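Local coordinates for protein polyketide synthase type I (Bacillus amyloliquefaciens, PDB 5KKU) that serves as an N-terminal dehydratase domain of the difficidin assembly line, probably removing water from hydroxyacyl polyketide intermediates held on a carrier protein, at residues 76-81 and 89-94; 84-89 and 113-118. One frame throughout, in Å; residues are numbered along the deposited sequence.

Contact 1 (76-81 and 89-94); sequences LYVTFT and VEITSE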
loop_
_atom_site.group_PDB
_atom_site.type_symbol
_atom_site.label_atom_id
_atom_site.label_comp_id
_atom_site.label_asym_id
_atom_site.label_seq_id
_atom_site.Cartn_x
_atom_site.Cartn_y
_atom_site.Cartn_z
ATOM N N LEU A 76 -3.631 -16.418 5.981
ATOM C CA LEU A 76 -4.033 -15.233 6.683
ATOM C C LEU A 76 -5.459 -15.353 7.213
ATOM O O LEU A 76 -6.295 -15.921 6.611
ATOM C CB LEU A 76 -3.919 -14.043 5.742
ATOM C CG LEU A 76 -2.563 -13.402 5.564
ATOM C CD1 LEU A 76 -1.493 -14.391 5.181
ATOM C CD2 LEU A 76 -2.630 -12.246 4.612
ATOM N N TYR A 77 -5.726 -14.821 8.375
ATOM C CA TYR A 77 -7.056 -14.839 8.954
ATOM C C TYR A 77 -7.600 -13.415 9.126
ATOM O O TYR A 77 -7.125 -12.679 9.928
ATOM C CB TYR A 77 -7.059 -15.599 10.272
ATOM C CG TYR A 77 -6.511 -16.989 10.204
ATOM C CD1 TYR A 77 -7.199 -17.975 9.585
ATOM C CD2 TYR A 77 -5.299 -17.310 10.753
ATOM C CE1 TYR A 77 -6.712 -19.236 9.515
ATOM C CE2 TYR A 77 -4.810 -18.579 10.697
ATOM C CZ TYR A 77 -5.536 -19.536 10.063
ATOM O OH TYR A 77 -5.105 -20.791 9.976
ATOM N N VAL A 78 -8.588 -13.054 8.331
ATOM C CA VAL A 78 -9.204 -11.741 8.406
ATOM C C VAL A 78 -10.465 -11.777 9.236
ATOM O O VAL A 78 -11.419 -12.392 8.872
ATOM C CB VAL A 78 -9.488 -11.128 7.025
ATOM C CG1 VAL A 78 -9.943 -9.717 7.158
ATOM C CG2 VAL A 78 -8.280 -11.136 6.150
ATOM N N THR A 79 -10.482 -11.088 10.339
ATOM C CA THR A 79 -11.596 -11.178 11.254
ATOM C C THR A 79 -12.369 -9.884 11.376
ATOM O O THR A 79 -11.857 -8.906 11.813
ATOM C CB THR A 79 -11.116 -11.599 12.653
ATOM O OG1 THR A 79 -10.587 -12.898 12.590
ATOM C CG2 THR A 79 -12.226 -11.588 13.660
ATOM N N PHE A 80 -13.618 -9.903 10.975
ATOM C CA PHE A 80 -14.495 -8.760 11.146
ATOM C C PHE A 80 -15.199 -8.812 12.493
ATOM O O PHE A 80 -15.863 -9.761 12.789
ATOM C CB PHE A 80 -15.499 -8.702 10.032
ATOM C CG PHE A 80 -14.911 -8.364 8.701
ATOM C CD1 PHE A 80 -14.263 -9.314 7.943
ATOM C CD2 PHE A 80 -15.020 -7.113 8.192
ATOM C CE1 PHE A 80 -13.703 -8.993 6.734
ATOM C CE2 PHE A 80 -14.476 -6.803 6.982
ATOM C CZ PHE A 80 -13.817 -7.743 6.254
ATOM N N THR A 81 -15.069 -7.799 13.313
ATOM C CA THR A 81 -15.718 -7.783 14.590
ATOM C C THR A 81 -16.585 -6.554 14.669
ATOM O O THR A 81 -16.113 -5.480 14.476
ATOM C CB THR A 81 -14.679 -7.707 15.703
ATOM O OG1 THR A 81 -13.941 -8.918 15.764
ATOM C CG2 THR A 81 -15.299 -7.420 17.058
ATOM N N VAL A 89 -11.418 -4.625 12.128
ATOM C CA VAL A 89 -10.827 -5.649 11.327
ATOM C C VAL A 89 -9.399 -5.950 11.723
ATOM O O VAL A 89 -8.596 -5.086 11.881
ATOM C CB VAL A 89 -10.893 -5.316 9.845
ATOM C CG1 VAL A 89 -10.214 -6.379 9.024
ATOM C CG2 VAL A 89 -12.316 -5.160 9.407
ATOM N N GLU A 90 -9.076 -7.214 11.845
ATOM C CA GLU A 90 -7.716 -7.595 12.123
ATOM C C GLU A 90 -7.262 -8.725 11.247
ATOM O O GLU A 90 -8.002 -9.651 11.026
ATOM C CB GLU A 90 -7.563 -7.980 13.567
ATOM C CG GLU A 90 -7.639 -6.812 14.499
ATOM C CD GLU A 90 -7.630 -7.234 15.935
ATOM O OE1 GLU A 90 -6.718 -6.852 16.668
ATOM O OE2 GLU A 90 -8.542 -7.976 16.314
ATOM N N ILE A 91 -6.040 -8.640 10.794
ATOM C CA ILE A 91 -5.440 -9.679 10.004
ATOM C C ILE A 91 -4.270 -10.336 10.721
ATOM O O ILE A 91 -3.335 -9.718 11.137
ATOM C CB ILE A 91 -4.986 -9.149 8.669
ATOM C CG1 ILE A 91 -6.126 -8.504 7.934
ATOM C CG2 ILE A 91 -4.358 -10.259 7.868
ATOM C CD1 ILE A 91 -5.723 -7.965 6.623
ATOM N N THR A 92 -4.328 -11.629 10.873
ATOM C CA THR A 92 -3.207 -12.345 11.403
ATOM C C THR A 92 -2.795 -13.373 10.382
ATOM O O THR A 92 -3.460 -13.550 9.433
ATOM C CB THR A 92 -3.541 -13.031 12.731
ATOM O OG1 THR A 92 -4.618 -13.917 12.543
ATOM C CG2 THR A 92 -3.890 -12.062 13.710
ATOM N N SER A 93 -1.720 -14.081 10.645
ATOM C CA SER A 93 -1.250 -15.091 9.731
ATOM C C SER A 93 -0.428 -16.200 10.338
ATOM O O SER A 93 0.089 -16.083 11.400
ATOM C CB SER A 93 -0.477 -14.457 8.601
ATOM O OG SER A 93 0.487 -13.616 9.087
ATOM N N GLU A 94 -0.257 -17.265 9.599
ATOM C CA GLU A 94 0.368 -18.449 10.092
ATOM C C GLU A 94 1.068 -19.179 9.005
ATOM O O GLU A 94 0.667 -19.074 7.914
ATOM C CB GLU A 94 -0.732 -19.328 10.637
ATOM C CG GLU A 94 -0.346 -20.587 11.323
ATOM C CD GLU A 94 -1.451 -21.605 11.307
ATOM O OE1 GLU A 94 -2.606 -21.244 11.269
ATOM O OE2 GLU A 94 -1.142 -22.780 11.365
#

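Contact 2 (84-89 and 113-118); sequences RDSWKV and QLYLQE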
loop_
_atom_site.group_PDB
_atom_site.type_symbol
_atom_site.label_atom_id
_atom_site.label_comp_id
_atom_site.label_asym_id
_atom_site.label_seq_id
_atom_site.Cartn_x
_atom_site.Cartn_y
_atom_site.Cartn_z
ATOM N N ARG A 84 -18.706 0.024 17.156
ATOM C CA ARG A 84 -19.415 1.279 17.182
ATOM C C ARG A 84 -19.674 1.985 15.806
ATOM O O ARG A 84 -18.871 2.729 15.317
ATOM C CB ARG A 84 -18.762 2.126 18.262
ATOM C CG ARG A 84 -18.888 3.600 18.181
ATOM C CD ARG A 84 -19.372 4.183 19.455
ATOM N NE ARG A 84 -20.691 4.562 19.119
ATOM C CZ ARG A 84 -21.049 5.783 18.797
ATOM N NH1 ARG A 84 -20.184 6.774 18.852
ATOM N NH2 ARG A 84 -22.275 6.009 18.435
ATOM N N ASP A 85 -20.820 1.708 15.205
ATOM C CA ASP A 85 -21.165 2.267 13.921
ATOM C C ASP A 85 -20.038 1.943 12.946
ATOM O O ASP A 85 -19.631 2.759 12.161
ATOM C CB ASP A 85 -21.320 3.780 14.009
ATOM C CG ASP A 85 -22.500 4.220 14.843
ATOM O OD1 ASP A 85 -23.624 3.787 14.612
ATOM O OD2 ASP A 85 -22.307 5.046 15.722
ATOM N N SER A 86 -19.549 0.727 13.002
ATOM C CA SER A 86 -18.366 0.338 12.245
ATOM C C SER A 86 -18.049 -1.120 12.441
ATOM O O SER A 86 -18.783 -1.807 13.068
ATOM C CB SER A 86 -17.182 1.167 12.708
ATOM O OG SER A 86 -16.820 0.865 14.010
ATOM N N TRP A 87 -16.925 -1.557 11.915
ATOM C CA TRP A 87 -16.391 -2.864 12.231
ATOM C C TRP A 87 -14.912 -2.831 12.486
ATOM O O TRP A 87 -14.203 -2.209 11.776
ATOM C CB TRP A 87 -16.673 -3.821 11.096
ATOM C CG TRP A 87 -18.053 -4.130 11.013
ATOM C CD1 TRP A 87 -18.677 -5.097 11.641
ATOM C CD2 TRP A 87 -19.019 -3.433 10.267
ATOM N NE1 TRP A 87 -19.973 -5.080 11.348
ATOM C CE2 TRP A 87 -20.221 -4.037 10.509
ATOM C CE3 TRP A 87 -18.980 -2.319 9.461
ATOM C CZ2 TRP A 87 -21.385 -3.607 9.940
ATOM C CZ3 TRP A 87 -20.101 -1.893 8.907
ATOM C CH2 TRP A 87 -21.311 -2.529 9.136
ATOM N N LYS A 88 -14.438 -3.543 13.476
ATOM C CA LYS A 88 -13.033 -3.684 13.619
ATOM C C LYS A 88 -12.538 -4.831 12.784
ATOM O O LYS A 88 -13.136 -5.849 12.702
ATOM C CB LYS A 88 -12.630 -3.851 15.056
ATOM C CG LYS A 88 -11.138 -3.880 15.297
ATOM C CD LYS A 88 -10.886 -4.473 16.658
ATOM C CE LYS A 88 -9.426 -4.746 16.952
ATOM N NZ LYS A 88 -8.662 -3.498 17.104
ATOM N N VAL A 89 -11.418 -4.625 12.128
ATOM C CA VAL A 89 -10.827 -5.649 11.327
ATOM C C VAL A 89 -9.399 -5.950 11.723
ATOM O O VAL A 89 -8.596 -5.086 11.881
ATOM C CB VAL A 89 -10.893 -5.316 9.845
ATOM C CG1 VAL A 89 -10.214 -6.379 9.024
ATOM C CG2 VAL A 89 -12.316 -5.160 9.407
ATOM N N GLN A 113 -10.296 0.141 11.234
ATOM C CA GLN A 113 -11.708 0.254 11.480
ATOM C C GLN A 113 -12.439 0.474 10.193
ATOM O O GLN A 113 -12.165 1.375 9.471
ATOM C CB GLN A 113 -11.994 1.388 12.409
ATOM C CG GLN A 113 -11.340 1.270 13.725
ATOM C CD GLN A 113 -12.106 0.372 14.669
ATOM O OE1 GLN A 113 -13.315 0.186 14.568
ATOM N NE2 GLN A 113 -11.391 -0.196 15.580
ATOM N N LEU A 114 -13.363 -0.390 9.888
ATOM C CA LEU A 114 -14.076 -0.309 8.636
ATOM C C LEU A 114 -15.434 0.381 8.741
ATOM O O LEU A 114 -16.280 -0.049 9.429
ATOM C CB LEU A 114 -14.212 -1.685 8.057
ATOM C CG LEU A 114 -14.706 -1.862 6.649
ATOM C CD1 LEU A 114 -14.154 -3.175 6.202
ATOM C CD2 LEU A 114 -16.213 -1.846 6.484
ATOM N N TYR A 115 -15.633 1.472 8.036
ATOM C CA TYR A 115 -16.891 2.188 8.039
ATOM C C TYR A 115 -17.605 2.115 6.721
ATOM O O TYR A 115 -17.023 1.908 5.715
ATOM C CB TYR A 115 -16.665 3.644 8.309
ATOM C CG TYR A 115 -16.190 3.953 9.660
ATOM C CD1 TYR A 115 -14.920 3.644 10.036
ATOM C CD2 TYR A 115 -17.004 4.554 10.566
ATOM C CE1 TYR A 115 -14.479 3.921 11.279
ATOM C CE2 TYR A 115 -16.572 4.842 11.824
ATOM C CZ TYR A 115 -15.305 4.519 12.168
ATOM O OH TYR A 115 -14.857 4.784 13.405
ATOM N N LEU A 116 -18.884 2.354 6.752
ATOM C CA LEU A 116 -19.585 2.403 5.522
ATOM C C LEU A 116 -19.294 3.773 4.914
ATOM O O LEU A 116 -19.237 4.740 5.588
ATOM C CB LEU A 116 -21.057 2.178 5.753
ATOM C CG LEU A 116 -21.386 0.763 6.206
ATOM C CD1 LEU A 116 -22.558 0.757 7.147
ATOM C CD2 LEU A 116 -21.686 -0.166 5.066
ATOM N N GLN A 117 -19.080 3.816 3.622
ATOM C CA GLN A 117 -18.817 5.073 2.944
ATOM C C GLN A 117 -20.151 5.595 2.462
ATOM O O GLN A 117 -20.959 4.878 1.934
ATOM C CB GLN A 117 -17.826 4.842 1.844
ATOM C CG GLN A 117 -17.594 5.992 0.930
ATOM C CD GLN A 117 -17.285 5.518 -0.469
ATOM O OE1 GLN A 117 -16.603 4.495 -0.687
ATOM N NE2 GLN A 117 -17.835 6.234 -1.434
ATOM N N GLU A 118 -20.355 6.874 2.656
ATOM C CA GLU A 118 -21.611 7.593 2.470
ATOM C C GLU A 118 -21.363 9.066 2.170
ATOM O O GLU A 118 -22.293 9.811 1.858
ATOM C CB GLU A 118 -22.498 7.450 3.709
ATOM C CG GLU A 118 -21.828 7.873 5.005
ATOM C CD GLU A 118 -22.727 8.729 5.875
ATOM O OE1 GLU A 118 -23.517 8.159 6.656
ATOM O OE2 GLU A 118 -22.645 9.971 5.777
#

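Contact 1 (76-81 and 89-94)
Segments 76-81 and 89-94, parts of strands 73-83 and 86-97, run antiparallel, and the two faces of their ribbon illustrate how one pairing serves two environments. Tyr-77 with Thr-92 and Thr-79 with Glu-90 are the hydrogen-bonded pairs. The bond from Tyr-77 N to Thr-92 O is short (2.8 Å) and nearly straight at 167°, whereas that from Glu-90 N to Thr-79 O stretches to 3.3 Å.

The tight face carries Leu-76, Val-78, Phe-80, Val-89, Ile-91 and Ser-93. Val-78 lies alongside Ile-91, its CG2 branch 3.8 Å from Ile-91 CG1. Its other methyl, CG1, set anti to the backbone N, turns to Val-89 CG1. Val-89 CG2 presses obliquely on the Phe-80 ring, 3.5 Å from CD2, and Leu-76 CD1 sits against Ser-93 CB at 3.6 Å.

On the partly exposed face, Thr-79, Glu-90 and Thr-92 pack loosely, and Thr-79 OG1 bonds instead to Thr-10. Tyr-77 reaches along this face to the buried Glu-94. Its hydroxyl donates to OE1 (2.8 Å) from above the carboxylate plane, while OE2 accepts from Gly-103 N; these two bonds should fix the carboxylate's rotation.

The strands form a beta hairpin, and Val-78, Val-89 and Ile-91 pack on helix 37-49, consistent with the predicted N-terminal hotdog fold, in which a sheet wraps a central helix.

Contact 2 (84-89 and 113-118)
Trp-87 and Leu-114, a hydrogen-bonded antiparallel pair, send their side chains to the same face of the sheet and meet there at an oblique angle. With CG beside its own backbone N (chi1 -70°), the indole presents the rim of its six-membered ring. Leu-116 CG, 4.0 Å from Trp-87 CZ3, and the carbonyl Leu-114 O lie at this edge, near the ring plane, and CE3 makes an apolar contact with Leu-114 CD2 at 4.1 Å. Beneath it, the main chains close a pair of bonds, Trp-87 N to Leu-114 O at 3.0 Å and Leu-114 N to Trp-87 O at 2.8 Å; the second is the straighter, arriving nearly along the C=O axis.

Ser-86 and Tyr-115 meet differently, carbon against a ring face. Ser-86 CB stands 3.8 Å from the centroid of the Tyr-115 ring and only 11° off its normal, a well-centred CH-pi contact. Ser-86 OG occupies the crowded position between N and the carbonyl carbon, from which it makes a weak hydrogen bond back to Arg-84 O. The same tyrosine has a cation-pi partner in Arg-58 of strand 55-62.

Further along, Lys-88 and Gln-113 cross obliquely. The glutamine bends at chi2 (-82°), bringing its amide back beside the first two lysine methylenes, CB and CG, with NE2 3.7 Å from Lys-88 CG. The lysine ammonium has long, weak ion pairs with Glu-90 and Glu-111.

No salt bridge crosses between 84-89 and 113-118, and even the Arg-84 to Asp-85 ion pair stays within one segment. Cohesion therefore appears to come from the two backbone bonds, with dispersion at an aromatic rim and a CH-pi contact supplying the side-chain share.

Overall arrangement
Both contacts draw on strand 86-97, which lies between 73-83 and 107-116 in the sheet of the predicted N-terminal hotdog fold, so contact 1 is made along one edge of it and contact 2 along the other. Val-89 belongs to both, and Phe-80 CE2 of contact 1 packs on Leu-114 CD1 of contact 2 at 3.7 Å, joining their apolar faces. Contact 1 is the more buried: its inner face is mainly aliphatic, with Phe-80 at one end, and a tyrosine-carboxylate bond ties its outer one. Contact 2, partly buried near the hairpin turn, relies more on aromatic groups, Trp-87 and Tyr-115. Their centres lie about 15 Å apart, both away from the predicted catalytic residues.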